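Local coordinates for PelD (Pseudomonas aeruginosa, PDB 4EU0), which binds the second messenger cyclic di-GMP and takes part, as a membrane-associated effector, in pellicle formation, at residues Val111-Arg116 with Phe167-Lys172; Lys172-Asp177 with Leu183-Tyr188; Phe190-Ala195 with Glu199-Leu204; Ile248-Arg253 with Glu261-Arg266. All blocks are in the same frame, centred on the assembly; numbering follows the deposited sequence.

Contact 1: Val111-Arg116 with Phe167-Lys172; sequences VDTDGR and FSQYLK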
loop_
_atom_site.group_PDB
_atom_site.type_symbol
_atom_site.label_atom_id
_atom_site.label_comp_id
_atom_site.label_asym_id
_atom_site.label_seq_id
_atom_site.Cartn_x
_atom_site.Cartn_y
_atom_site.Cartn_z
ATOM N N VAL A 111 -11.241 -3.367 1.351
ATOM C CA VAL A 111 -11.558 -2.024 1.824
ATOM C C VAL A 111 -10.399 -1.084 1.508
ATOM O O VAL A 111 -9.261 -1.347 1.907
ATOM C CB VAL A 111 -11.820 -2.008 3.355
ATOM C CG1 VAL A 111 -12.370 -0.659 3.798
ATOM C CG2 VAL A 111 -12.781 -3.118 3.772
ATOM N N ASP A 112 -10.689 0.000 0.790
ATOM C CA ASP A 112 -9.661 0.998 0.487
ATOM C C ASP A 112 -9.285 1.850 1.709
ATOM O O ASP A 112 -9.884 1.715 2.780
ATOM C CB ASP A 112 -10.035 1.853 -0.755
ATOM C CG ASP A 112 -11.149 2.873 -0.493
ATOM O OD1 ASP A 112 -11.476 3.191 0.673
ATOM O OD2 ASP A 112 -11.714 3.383 -1.490
ATOM N N THR A 113 -8.275 2.706 1.549
ATOM C CA THR A 113 -7.803 3.546 2.658
ATOM C C THR A 113 -8.844 4.565 3.164
ATOM O O THR A 113 -8.658 5.145 4.228
ATOM C CB THR A 113 -6.484 4.295 2.320
ATOM O OG1 THR A 113 -6.668 5.103 1.149
ATOM C CG2 THR A 113 -5.313 3.315 2.105
ATOM N N ASP A 114 -9.927 4.784 2.416
ATOM C CA ASP A 114 -10.996 5.694 2.854
ATOM C C ASP A 114 -12.084 4.952 3.621
ATOM O O ASP A 114 -13.002 5.565 4.176
ATOM C CB ASP A 114 -11.649 6.392 1.660
ATOM C CG ASP A 114 -10.714 7.334 0.934
ATOM O OD1 ASP A 114 -9.839 7.958 1.571
ATOM O OD2 ASP A 114 -10.878 7.465 -0.293
ATOM N N GLY A 115 -11.997 3.629 3.626
ATOM C CA GLY A 115 -13.006 2.813 4.289
ATOM C C GLY A 115 -14.131 2.358 3.375
ATOM O O GLY A 115 -15.141 1.849 3.853
ATOM N N ARG A 116 -13.954 2.527 2.066
ATOM C CA ARG A 116 -14.945 2.074 1.082
ATOM C C ARG A 116 -14.760 0.585 0.804
ATOM O O ARG A 116 -13.666 0.145 0.453
ATOM C CB ARG A 116 -14.817 2.877 -0.219
ATOM C CG ARG A 116 -16.091 2.933 -1.079
ATOM C CD ARG A 116 -16.085 4.185 -1.942
ATOM N NE ARG A 116 -16.888 4.068 -3.164
ATOM C CZ ARG A 116 -16.964 5.008 -4.100
ATOM N NH1 ARG A 116 -16.300 6.149 -3.952
ATOM N NH2 ARG A 116 -17.706 4.819 -5.184
ATOM N N PHE A 167 1.341 9.072 -3.210
ATOM C CA PHE A 167 2.157 9.117 -2.007
ATOM C C PHE A 167 1.237 9.090 -0.788
ATOM O O PHE A 167 1.462 8.309 0.125
ATOM C CB PHE A 167 3.052 10.356 -1.979
ATOM C CG PHE A 167 4.017 10.356 -0.835
ATOM C CD1 PHE A 167 5.256 9.742 -0.968
ATOM C CD2 PHE A 167 3.671 10.944 0.380
ATOM C CE1 PHE A 167 6.148 9.721 0.104
ATOM C CE2 PHE A 167 4.554 10.919 1.453
ATOM C CZ PHE A 167 5.791 10.317 1.301
ATOM N N SER A 168 0.221 9.950 -0.797
ATOM C CA SER A 168 -0.764 10.040 0.279
ATOM C C SER A 168 -1.447 8.697 0.550
ATOM O O SER A 168 -1.521 8.237 1.696
ATOM C CB SER A 168 -1.810 11.109 -0.065
ATOM O OG SER A 168 -2.680 11.318 1.024
ATOM N N GLN A 169 -1.943 8.067 -0.510
ATOM C CA GLN A 169 -2.570 6.756 -0.376
ATOM C C GLN A 169 -1.630 5.695 0.198
ATOM O O GLN A 169 -1.976 5.030 1.155
ATOM C CB GLN A 169 -3.156 6.285 -1.707
ATOM C CG GLN A 169 -3.853 4.929 -1.601
ATOM C CD GLN A 169 -4.252 4.352 -2.948
ATOM O OE1 GLN A 169 -5.393 3.914 -3.135
ATOM N NE2 GLN A 169 -3.311 4.344 -3.894
ATOM N N TYR A 170 -0.445 5.540 -0.398
ATOM C CA TYR A 170 0.517 4.555 0.056
ATOM C C TYR A 170 0.952 4.784 1.507
ATOM O O TYR A 170 1.084 3.837 2.269
ATOM C CB TYR A 170 1.740 4.518 -0.878
ATOM C CG TYR A 170 1.570 3.782 -2.198
ATOM C CD1 TYR A 170 2.596 2.959 -2.685
ATOM C CD2 TYR A 170 0.412 3.915 -2.975
ATOM C CE1 TYR A 170 2.470 2.284 -3.913
ATOM C CE2 TYR A 170 0.281 3.234 -4.207
ATOM C CZ TYR A 170 1.321 2.434 -4.662
ATOM O OH TYR A 170 1.212 1.762 -5.856
ATOM N N LEU A 171 1.161 6.047 1.879
ATOM C CA LEU A 171 1.513 6.376 3.261
ATOM C C LEU A 171 0.406 5.963 4.229
ATOM O O LEU A 171 0.683 5.355 5.260
ATOM C CB LEU A 171 1.830 7.868 3.404
ATOM C CG LEU A 171 2.151 8.365 4.823
ATOM C CD1 LEU A 171 3.352 7.657 5.426
ATOM C CD2 LEU A 171 2.382 9.872 4.756
ATOM N N LYS A 172 -0.841 6.263 3.890
ATOM C CA LYS A 172 -1.941 5.891 4.793
ATOM C C LYS A 172 -2.030 4.382 4.909
ATOM O O LYS A 172 -2.198 3.848 5.997
ATOM C CB LYS A 172 -3.277 6.469 4.336
ATOM C CG LYS A 172 -4.367 6.286 5.382
ATOM C CD LYS A 172 -5.678 6.931 4.974
ATOM C CE LYS A 172 -6.695 6.781 6.092
ATOM N NZ LYS A 172 -7.966 7.500 5.806
#

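Contact 2: Lys172-Asp177 with Leu183-Tyr188; sequences KRSLLD and LPACLY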
loop_
_atom_site.group_PDB
_atom_site.type_symbol
_atom_site.label_atom_id
_atom_site.label_comp_id
_atom_site.label_asym_id
_atom_site.label_seq_id
_atom_site.Cartn_x
_atom_site.Cartn_y
_atom_site.Cartn_z
ATOM N N LYS A 172 -0.841 6.263 3.890
ATOM C CA LYS A 172 -1.941 5.891 4.793
ATOM C C LYS A 172 -2.030 4.382 4.909
ATOM O O LYS A 172 -2.198 3.848 5.997
ATOM C CB LYS A 172 -3.277 6.469 4.336
ATOM C CG LYS A 172 -4.367 6.286 5.382
ATOM C CD LYS A 172 -5.678 6.931 4.974
ATOM C CE LYS A 172 -6.695 6.781 6.092
ATOM N NZ LYS A 172 -7.966 7.500 5.806
ATOM N N ARG A 173 -1.908 3.687 3.786
ATOM C CA ARG A 173 -1.917 2.233 3.830
ATOM C C ARG A 173 -0.784 1.689 4.695
ATOM O O ARG A 173 -0.984 0.780 5.494
ATOM C CB ARG A 173 -1.836 1.639 2.429
ATOM C CG ARG A 173 -1.830 0.110 2.423
ATOM C CD ARG A 173 -3.048 -0.501 3.167
ATOM N NE ARG A 173 -4.309 -0.124 2.533
ATOM C CZ ARG A 173 -5.521 -0.412 3.007
ATOM N NH1 ARG A 173 -6.603 -0.004 2.341
ATOM N NH2 ARG A 173 -5.657 -1.083 4.149
ATOM N N SER A 174 0.406 2.265 4.559
ATOM C CA SER A 174 1.518 1.848 5.413
ATOM C C SER A 174 1.288 2.131 6.901
ATOM O O SER A 174 1.720 1.346 7.758
ATOM C CB SER A 174 2.834 2.451 4.937
ATOM O OG SER A 174 3.295 1.812 3.761
ATOM N N LEU A 175 0.621 3.246 7.210
ATOM C CA LEU A 175 0.237 3.544 8.595
ATOM C C LEU A 175 -0.779 2.531 9.128
ATOM O O LEU A 175 -0.670 2.092 10.264
ATOM C CB LEU A 175 -0.294 4.971 8.750
ATOM C CG LEU A 175 0.754 6.072 8.587
ATOM C CD1 LEU A 175 0.050 7.404 8.426
ATOM C CD2 LEU A 175 1.762 6.084 9.762
ATOM N N LEU A 176 -1.738 2.156 8.285
ATOM C CA LEU A 176 -2.711 1.117 8.626
ATOM C C LEU A 176 -2.036 -0.249 8.807
ATOM O O LEU A 176 -2.342 -0.955 9.777
ATOM C CB LEU A 176 -3.831 1.047 7.587
ATOM C CG LEU A 176 -4.808 2.229 7.537
ATOM C CD1 LEU A 176 -5.512 2.258 6.190
ATOM C CD2 LEU A 176 -5.815 2.184 8.692
ATOM N N ASP A 177 -1.114 -0.596 7.894
ATOM C CA ASP A 177 -0.301 -1.827 7.963
ATOM C C ASP A 177 0.409 -1.936 9.316
ATOM O O ASP A 177 0.412 -2.998 9.950
ATOM C CB ASP A 177 0.805 -1.830 6.881
ATOM C CG ASP A 177 0.307 -2.163 5.480
ATOM O OD1 ASP A 177 -0.743 -2.803 5.330
ATOM O OD2 ASP A 177 1.027 -1.800 4.511
ATOM N N LEU A 183 3.193 -4.356 10.466
ATOM C CA LEU A 183 4.075 -4.459 9.296
ATOM C C LEU A 183 5.009 -3.263 9.226
ATOM O O LEU A 183 4.588 -2.143 9.498
ATOM C CB LEU A 183 3.263 -4.572 7.997
ATOM C CG LEU A 183 2.394 -5.830 7.876
ATOM C CD1 LEU A 183 1.759 -5.856 6.494
ATOM C CD2 LEU A 183 3.182 -7.101 8.125
ATOM N N PRO A 184 6.290 -3.502 8.866
ATOM C CA PRO A 184 7.265 -2.416 8.831
ATOM C C PRO A 184 7.223 -1.572 7.562
ATOM O O PRO A 184 6.885 -2.065 6.483
ATOM C CB PRO A 184 8.608 -3.155 8.945
ATOM C CG PRO A 184 8.357 -4.476 8.287
ATOM C CD PRO A 184 6.913 -4.814 8.589
ATOM N N ALA A 185 7.543 -0.291 7.718
ATOM C CA ALA A 185 7.786 0.600 6.590
ATOM C C ALA A 185 8.705 1.707 7.071
ATOM O O ALA A 185 8.811 1.942 8.274
ATOM C CB ALA A 185 6.476 1.190 6.071
ATOM N N CYS A 186 9.364 2.385 6.130
ATOM C CA CYS A 186 10.290 3.455 6.462
ATOM C C CYS A 186 10.001 4.672 5.603
ATOM O O CYS A 186 9.750 4.532 4.403
ATOM C CB CYS A 186 11.725 3.001 6.188
ATOM S SG CYS A 186 12.980 4.035 6.958
ATOM N N LEU A 187 10.042 5.848 6.221
ATOM C CA LEU A 187 10.040 7.114 5.501
ATOM C C LEU A 187 11.430 7.725 5.567
ATOM O O LEU A 187 11.986 7.887 6.657
ATOM C CB LEU A 187 9.072 8.118 6.140
ATOM C CG LEU A 187 7.785 8.598 5.480
ATOM C CD1 LEU A 187 7.199 9.755 6.320
ATOM C CD2 LEU A 187 7.967 9.005 4.013
ATOM N N TYR A 188 11.988 8.065 4.412
ATOM C CA TYR A 188 13.204 8.859 4.379
ATOM C C TYR A 188 12.888 10.244 3.854
ATOM O O TYR A 188 12.103 10.397 2.916
ATOM C CB TYR A 188 14.242 8.229 3.455
ATOM C CG TYR A 188 15.025 7.082 4.060
ATOM C CD1 TYR A 188 16.091 7.324 4.913
ATOM C CD2 TYR A 188 14.727 5.753 3.735
ATOM C CE1 TYR A 188 16.833 6.268 5.467
ATOM C CE2 TYR A 188 15.461 4.685 4.284
ATOM C CZ TYR A 188 16.509 4.957 5.143
ATOM O OH TYR A 188 17.254 3.941 5.686
HETATM O O HOH W 1 3.790 -0.475 7.400
#

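Contact 3: Phe190-Ala195 with Glu199-Leu204; sequences FELTDA and EEVQRL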
loop_
_atom_site.group_PDB
_atom_site.type_symbol
_atom_site.label_atom_id
_atom_site.label_comp_id
_atom_site.label_asym_id
_atom_site.label_seq_id
_atom_site.Cartn_x
_atom_site.Cartn_y
_atom_site.Cartn_z
ATOM N N PHE A 190 15.170 13.309 2.328
ATOM C CA PHE A 190 16.482 13.805 1.936
ATOM C C PHE A 190 16.394 15.306 1.756
ATOM O O PHE A 190 15.755 15.787 0.820
ATOM C CB PHE A 190 16.973 13.115 0.656
ATOM C CG PHE A 190 17.092 11.623 0.778
ATOM C CD1 PHE A 190 18.251 11.047 1.279
ATOM C CD2 PHE A 190 16.059 10.785 0.366
ATOM C CE1 PHE A 190 18.375 9.661 1.410
ATOM C CE2 PHE A 190 16.176 9.390 0.472
ATOM C CZ PHE A 190 17.329 8.827 0.992
ATOM N N GLU A 191 16.998 16.049 2.682
ATOM C CA GLU A 191 16.995 17.498 2.610
ATOM C C GLU A 191 18.268 17.948 1.911
ATOM O O GLU A 191 19.368 17.601 2.329
ATOM C CB GLU A 191 16.904 18.107 4.008
ATOM C CG GLU A 191 16.842 19.630 3.997
ATOM C CD GLU A 191 16.976 20.253 5.376
ATOM O OE1 GLU A 191 17.291 19.537 6.353
ATOM O OE2 GLU A 191 16.772 21.484 5.473
ATOM N N LEU A 192 18.109 18.697 0.825
ATOM C CA LEU A 192 19.245 19.052 -0.011
ATOM C C LEU A 192 19.665 20.485 0.280
ATOM O O LEU A 192 19.043 21.441 -0.190
ATOM C CB LEU A 192 18.918 18.826 -1.493
ATOM C CG LEU A 192 18.240 17.477 -1.801
ATOM C CD1 LEU A 192 18.041 17.303 -3.308
ATOM C CD2 LEU A 192 19.007 16.300 -1.234
ATOM N N THR A 193 20.731 20.620 1.063
ATOM C CA THR A 193 21.105 21.901 1.656
ATOM C C THR A 193 22.093 22.708 0.826
ATOM O O THR A 193 22.354 23.873 1.131
ATOM C CB THR A 193 21.672 21.710 3.080
ATOM O OG1 THR A 193 22.927 21.021 3.013
ATOM C CG2 THR A 193 20.705 20.913 3.933
ATOM N N ASP A 194 22.676 22.078 -0.193
ATOM C CA ASP A 194 23.645 22.754 -1.055
ATOM C C ASP A 194 23.026 22.904 -2.437
ATOM O O ASP A 194 22.889 21.917 -3.162
ATOM C CB ASP A 194 24.945 21.949 -1.139
ATOM C CG ASP A 194 26.083 22.706 -1.841
ATOM O OD1 ASP A 194 25.857 23.453 -2.826
ATOM O OD2 ASP A 194 27.232 22.541 -1.401
ATOM N N ALA A 195 22.679 24.144 -2.790
ATOM C CA ALA A 195 21.966 24.459 -4.037
ATOM C C ALA A 195 22.771 24.227 -5.318
ATOM O O ALA A 195 22.200 24.223 -6.419
ATOM C CB ALA A 195 21.440 25.894 -3.999
ATOM N N GLU A 199 19.802 19.942 -7.565
ATOM C CA GLU A 199 19.054 19.404 -8.699
ATOM C C GLU A 199 19.575 18.034 -9.132
ATOM O O GLU A 199 18.786 17.111 -9.333
ATOM C CB GLU A 199 19.021 20.359 -9.884
ATOM C CG GLU A 199 18.013 19.882 -10.921
ATOM C CD GLU A 199 17.661 20.909 -11.957
ATOM O OE1 GLU A 199 18.076 22.077 -11.833
ATOM O OE2 GLU A 199 16.957 20.537 -12.912
ATOM N N GLU A 200 20.892 17.900 -9.291
ATOM C CA GLU A 200 21.430 16.620 -9.759
ATOM C C GLU A 200 21.311 15.510 -8.721
ATOM O O GLU A 200 21.086 14.352 -9.078
ATOM C CB GLU A 200 22.862 16.755 -10.277
ATOM C CG GLU A 200 22.937 17.521 -11.590
ATOM C CD GLU A 200 22.207 16.826 -12.712
ATOM O OE1 GLU A 200 22.402 15.603 -12.888
ATOM O OE2 GLU A 200 21.453 17.509 -13.442
ATOM N N VAL A 201 21.450 15.860 -7.445
ATOM C CA VAL A 201 21.216 14.884 -6.373
ATOM C C VAL A 201 19.759 14.417 -6.422
ATOM O O VAL A 201 19.471 13.209 -6.366
ATOM C CB VAL A 201 21.561 15.474 -4.982
ATOM C CG1 VAL A 201 21.110 14.537 -3.881
ATOM C CG2 VAL A 201 23.063 15.715 -4.879
ATOM N N GLN A 202 18.838 15.364 -6.562
ATOM C CA GLN A 202 17.416 15.009 -6.623
ATOM C C GLN A 202 17.124 14.088 -7.806
ATOM O O GLN A 202 16.391 13.101 -7.668
ATOM C CB GLN A 202 16.530 16.250 -6.687
ATOM C CG GLN A 202 15.046 15.945 -6.456
ATOM C CD GLN A 202 14.193 17.192 -6.538
ATOM O OE1 GLN A 202 14.365 18.126 -5.752
ATOM N NE2 GLN A 202 13.264 17.212 -7.488
ATOM N N ARG A 203 17.720 14.385 -8.955
ATOM C CA ARG A 203 17.492 13.561 -10.135
ATOM C C ARG A 203 17.994 12.139 -9.927
ATOM O O ARG A 203 17.366 11.180 -10.390
ATOM C CB ARG A 203 18.132 14.185 -11.372
ATOM C CG ARG A 203 17.365 15.374 -11.890
ATOM C CD ARG A 203 18.138 16.104 -12.963
ATOM N NE ARG A 203 17.347 17.181 -13.555
ATOM C CZ ARG A 203 16.497 17.027 -14.563
ATOM N NH1 ARG A 203 16.322 15.834 -15.122
ATOM N NH2 ARG A 203 15.824 18.074 -15.023
ATOM N N LEU A 204 19.130 12.003 -9.240
ATOM C CA LEU A 204 19.658 10.676 -8.936
ATOM C C LEU A 204 18.723 9.935 -7.974
ATOM O O LEU A 204 18.442 8.755 -8.151
ATOM C CB LEU A 204 21.096 10.765 -8.388
ATOM C CG LEU A 204 21.868 9.442 -8.308
ATOM C CD1 LEU A 204 22.219 8.921 -9.693
ATOM C CD2 LEU A 204 23.131 9.608 -7.470
HETATM O O HOH W 2 21.068 22.585 -8.132
#

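Contact 4: Ile248-Arg253 with Glu261-Arg266; sequences ILFAER and ESLGVR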
loop_
_atom_site.group_PDB
_atom_site.type_symbol
_atom_site.label_atom_id
_atom_site.label_comp_id
_atom_site.label_asym_id
_atom_site.label_seq_id
_atom_site.Cartn_x
_atom_site.Cartn_y
_atom_site.Cartn_z
ATOM N N ILE A 248 26.085 3.514 -3.165
ATOM C CA ILE A 248 26.832 2.953 -4.297
ATOM C C ILE A 248 26.503 3.752 -5.556
ATOM O O ILE A 248 27.398 4.100 -6.329
ATOM C CB ILE A 248 26.537 1.446 -4.495
ATOM C CG1 ILE A 248 27.152 0.628 -3.348
ATOM C CG2 ILE A 248 27.077 0.945 -5.858
ATOM C CD1 ILE A 248 26.643 -0.802 -3.266
ATOM N N LEU A 249 25.217 4.054 -5.730
ATOM C CA LEU A 249 24.732 4.842 -6.862
ATOM C C LEU A 249 25.324 6.256 -6.839
ATOM O O LEU A 249 25.793 6.746 -7.855
ATOM C CB LEU A 249 23.197 4.868 -6.843
ATOM C CG LEU A 249 22.389 5.686 -7.836
ATOM C CD1 LEU A 249 22.591 5.220 -9.259
ATOM C CD2 LEU A 249 20.934 5.572 -7.452
ATOM N N PHE A 250 25.291 6.902 -5.673
ATOM C CA PHE A 250 25.895 8.229 -5.494
ATOM C C PHE A 250 27.390 8.226 -5.761
ATOM O O PHE A 250 27.927 9.197 -6.312
ATOM C CB PHE A 250 25.662 8.738 -4.076
ATOM C CG PHE A 250 24.394 9.519 -3.905
ATOM C CD1 PHE A 250 24.428 10.909 -3.835
ATOM C CD2 PHE A 250 23.171 8.871 -3.789
ATOM C CE1 PHE A 250 23.252 11.642 -3.651
ATOM C CE2 PHE A 250 21.988 9.586 -3.614
ATOM C CZ PHE A 250 22.024 10.976 -3.537
ATOM N N ALA A 251 28.077 7.158 -5.349
ATOM C CA ALA A 251 29.516 7.044 -5.611
ATOM C C ALA A 251 29.786 6.965 -7.107
ATOM O O ALA A 251 30.733 7.569 -7.591
ATOM C CB ALA A 251 30.125 5.836 -4.895
ATOM N N GLU A 252 28.947 6.222 -7.830
ATOM C CA GLU A 252 29.080 6.123 -9.284
ATOM C C GLU A 252 28.821 7.483 -9.944
ATOM O O GLU A 252 29.541 7.891 -10.863
ATOM C CB GLU A 252 28.114 5.076 -9.847
ATOM C CG GLU A 252 28.538 3.633 -9.587
ATOM C CD GLU A 252 27.584 2.600 -10.180
ATOM O OE1 GLU A 252 26.618 2.988 -10.887
ATOM O OE2 GLU A 252 27.809 1.390 -9.936
ATOM N N ARG A 253 27.788 8.171 -9.472
ATOM C CA ARG A 253 27.357 9.419 -10.104
ATOM C C ARG A 253 28.293 10.594 -9.845
ATOM O O ARG A 253 28.624 11.335 -10.762
ATOM C CB ARG A 253 25.938 9.770 -9.669
ATOM C CG ARG A 253 25.436 11.137 -10.126
ATOM C CD ARG A 253 25.352 11.253 -11.647
ATOM N NE ARG A 253 24.912 12.600 -11.983
ATOM C CZ ARG A 253 25.704 13.660 -12.031
ATOM N NH1 ARG A 253 27.014 13.550 -11.811
ATOM N NH2 ARG A 253 25.179 14.837 -12.335
ATOM N N GLU A 261 26.552 13.292 2.120
ATOM C CA GLU A 261 26.569 14.393 3.077
ATOM C C GLU A 261 27.430 15.582 2.618
ATOM O O GLU A 261 27.093 16.737 2.884
ATOM C CB GLU A 261 26.976 13.894 4.463
ATOM C CG GLU A 261 25.915 13.003 5.136
ATOM C CD GLU A 261 26.064 11.513 4.821
ATOM O OE1 GLU A 261 26.861 11.137 3.939
ATOM O OE2 GLU A 261 25.374 10.700 5.473
ATOM N N SER A 262 28.507 15.302 1.891
ATOM C CA SER A 262 29.357 16.381 1.375
ATOM C C SER A 262 28.751 17.068 0.143
ATOM O O SER A 262 29.244 18.108 -0.302
ATOM C CB SER A 262 30.795 15.888 1.124
ATOM O OG SER A 262 30.869 15.032 -0.003
ATOM N N LEU A 263 27.682 16.488 -0.405
ATOM C CA LEU A 263 26.908 17.128 -1.477
ATOM C C LEU A 263 25.745 17.936 -0.886
ATOM O O LEU A 263 24.881 18.437 -1.614
ATOM C CB LEU A 263 26.367 16.070 -2.448
ATOM C CG LEU A 263 27.374 15.201 -3.196
ATOM C CD1 LEU A 263 26.749 13.865 -3.584
ATOM C CD2 LEU A 263 27.878 15.929 -4.432
ATOM N N GLY A 264 25.716 18.041 0.439
ATOM C CA GLY A 264 24.663 18.789 1.128
ATOM C C GLY A 264 23.425 17.997 1.528
ATOM O O GLY A 264 22.437 18.581 1.961
ATOM N N VAL A 265 23.468 16.675 1.389
ATOM C CA VAL A 265 22.302 15.859 1.709
ATOM C C VAL A 265 22.238 15.626 3.220
ATOM O O VAL A 265 23.180 15.091 3.807
ATOM C CB VAL A 265 22.308 14.505 0.951
ATOM C CG1 VAL A 265 21.036 13.719 1.232
ATOM C CG2 VAL A 265 22.454 14.719 -0.564
ATOM N N ARG A 266 21.134 16.050 3.832
ATOM C CA ARG A 266 20.828 15.743 5.238
ATOM C C ARG A 266 19.779 14.634 5.239
ATOM O O ARG A 266 18.690 14.821 4.702
ATOM C CB ARG A 266 20.269 16.977 5.959
ATOM C CG ARG A 266 21.304 18.019 6.373
ATOM C CD ARG A 266 20.914 18.667 7.708
ATOM N NE ARG A 266 20.565 17.652 8.704
ATOM C CZ ARG A 266 21.266 17.376 9.801
ATOM N NH1 ARG A 266 22.370 18.057 10.091
ATOM N NH2 ARG A 266 20.848 16.418 10.623
#

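Contact 1: Val111-Arg116 with Phe167-Lys172
Lys172 stretches out from its helix and runs past Thr113, laying its aliphatic chain along the threonine while its ammonium group reaches the backbone behind it. Because CG stands anti to the backbone N (chi1 -170°) and every later torsion is also extended, the chain is nearly straight: CD passes 3.8 Å from Thr113 CB, and NZ then donates to Thr113 O at 2.9 Å. The nitrogen lies 26° off the carbonyl plane. One turn earlier on the helix, Gln169 crosses Thr113 at about a right angle, its CG 3.9 Å from Thr113 OG1. The methyl CG2 of Thr113 points instead at the helix backbone, 3.9 Å from Gln169 O, so the threonine sits in the notch between the two long side chains.

Thr113 is presented by a type I beta turn, Asp112 to Gly115. Asp112 OD1 accepts from Asp114 N at 2.8 Å, an Asx turn, and from Arg116 N at 2.9 Å, the two donors arriving on opposite faces of the carboxylate; this grip probably stiffens the tip of the hairpin.

The hairpin joins strands 106-111 and 117-123 of the GAF domain, and helix 162-181 belongs to the GGDEF domain, so the contact bridges the two domains, beside helix 133-150, whose Asp148 touches both Asp112 and Gln169.

Contact 2: Lys172-Asp177 with Leu183-Tyr188
Leu183 packs against Asp177 where helix 162-181 gives way to strand 185-192, the first helix-to-strand connection of the GGDEF domain, whose antiparallel four-stranded sheet this strand helps to build. Two kinds of interaction hold the joint.

The polar ones run through the backbone. Leu183 N donates to Asp177 O at 3.1 Å, almost straight at the hydrogen (170°), yet it comes from well above the carbonyl plane and not along a lone pair. A water molecule supplies a second link: it donates both to Ser174 O and to Leu183 O, each at 2.8 Å, and so ties the helix one turn further back to the loop that leads into the strand. Between them the bond and the water fix the chain on both backbone polar atoms of Leu183.

The remaining contacts are van der Waals ones. Asp177 and Leu183 cross at a slant, their CB atoms meeting at 3.8 Å. With CG of Leu183 anti to its carbonyl carbon (chi1 -64°), the branch is swung so that CD1 lies against the aspartate, 4.1 Å from Asp177 OD1, and the carboxylate has a methyl group beside it.

Further along, Ala185 turns its methyl toward the helix. Its backbone pairs with Leu272 of strand 265-272, and its side chain is about 6 Å from that of Thr234, a cyclic di-GMP-binding residue. The alanine methyl closes the contact on the small side chain of Ser174, with Ala185 CB 4.0 Å from both Ser174 CB and Ser174 OG.

Contact 3: Phe190-Ala195 with Glu199-Leu204
Leu192, the last residue of strand 185-192, points its side chain at the helix that follows and divides its two methyl groups between neighbouring helix residues. From CB, which is directed at helix 198-207, the chain leads to CG, placed anti to the carbonyl carbon by a chi1 of -46°. There it forks. One branch, CD1, reaches the helix backbone and the root of Gln202: it lies 3.8 Å from Gln202 CB and 3.9 Å from Gln202 N. The other branch, CD2, meets Val201 CG1 at 3.8 Å, methyl against methyl, and the same CG1 also comes within 4.2 Å of Leu192 CD1.

This strand-turn-helix step belongs to the GGDEF domain, where helix 198-207 packs back on the antiparallel sheet that the chain has just left. Val201, turned toward the strand, also touches Phe250 of helix 236-253 and Val265 of strand 265-272, so the leucine enters a core shared with both.

Gln202 crosses Leu192 at about a right angle and offers it CB and the backbone N; the extended chain carries the amide onward, where NE2 bonds to Glu206 and OE1 to Arg225. At the connecting turn a water molecule donates to Ala195 O at 2.6 Å and accepts from Glu199 N at 3.0 Å, bridging the turn to the first turn of the helix.

Contact 4: Ile248-Arg253 with Glu261-Arg266
Phe250 reaches from helix 236-253 across to the chain leading into strand 265-272, and the side of its ring comes against Leu263. The leucine methyl CD1 sits near the plane of the ring, at its edge, 3.8 Å from Phe250 CD1 and 4.1 Å from Phe250 CE1, so it straddles one C-C bond of the rim and does not lie over a face. The leucine gets there with CG anti to its carbonyl carbon (chi1 -61°), and the two side chains pass each other at a slant.

Val265 adds a second, looser contact. Its CG2 approaches Phe250 CE1 obliquely, at 4.4 Å. Leu263 and Val265 both direct their side chains at the helix, though they stand on different backbone: Leu263 ends a short 3-10 turn, Glu261 to Leu263, and Val265 opens the strand. Gly264 makes the bend between them with positive phi (90°), a conformation suited to glycine, and its N bonds back to Glu261 O at 3.1 Å.

The arrangement is a helix packed on an edge strand of the GGDEF sheet, through Phe250 in the last turn of helix 236-253. Leu260 and Tyr197 adjoin Phe250 and Leu263 respectively. Earlier in the same helix lies Arg245, a cyclic di-GMP-binding residue, its side chain about 9 Å from that of Phe250. Across the two segments there is no hydrogen bond or charge pair: the attachment rests on apolar carbon contacts, and depends on shape and burial more than on direction.

Overall arrangement
After N-terminal helix 2-16 the chain builds the GAF domain, and contact 1 closes a long loop by returning helix 162-181 to the 111-116 hairpin, joining GAF to GGDEF. Contact 2 follows on the same helix, shares Lys172 with contact 1, and closes a short loop into strand 185-192. Contact 3 takes up the far end of that strand and closes the short turn from it to helix 198-207. Contact 4 closes the loop between helix 236-253 and strand 265-272. The four loops lie in series, none nesting or crossing. Contacts 3 and 4, centres about 9 Å apart, meet where strands 185-192 and 265-272 pair, at the end of the GGDEF sheet farthest from contact 1.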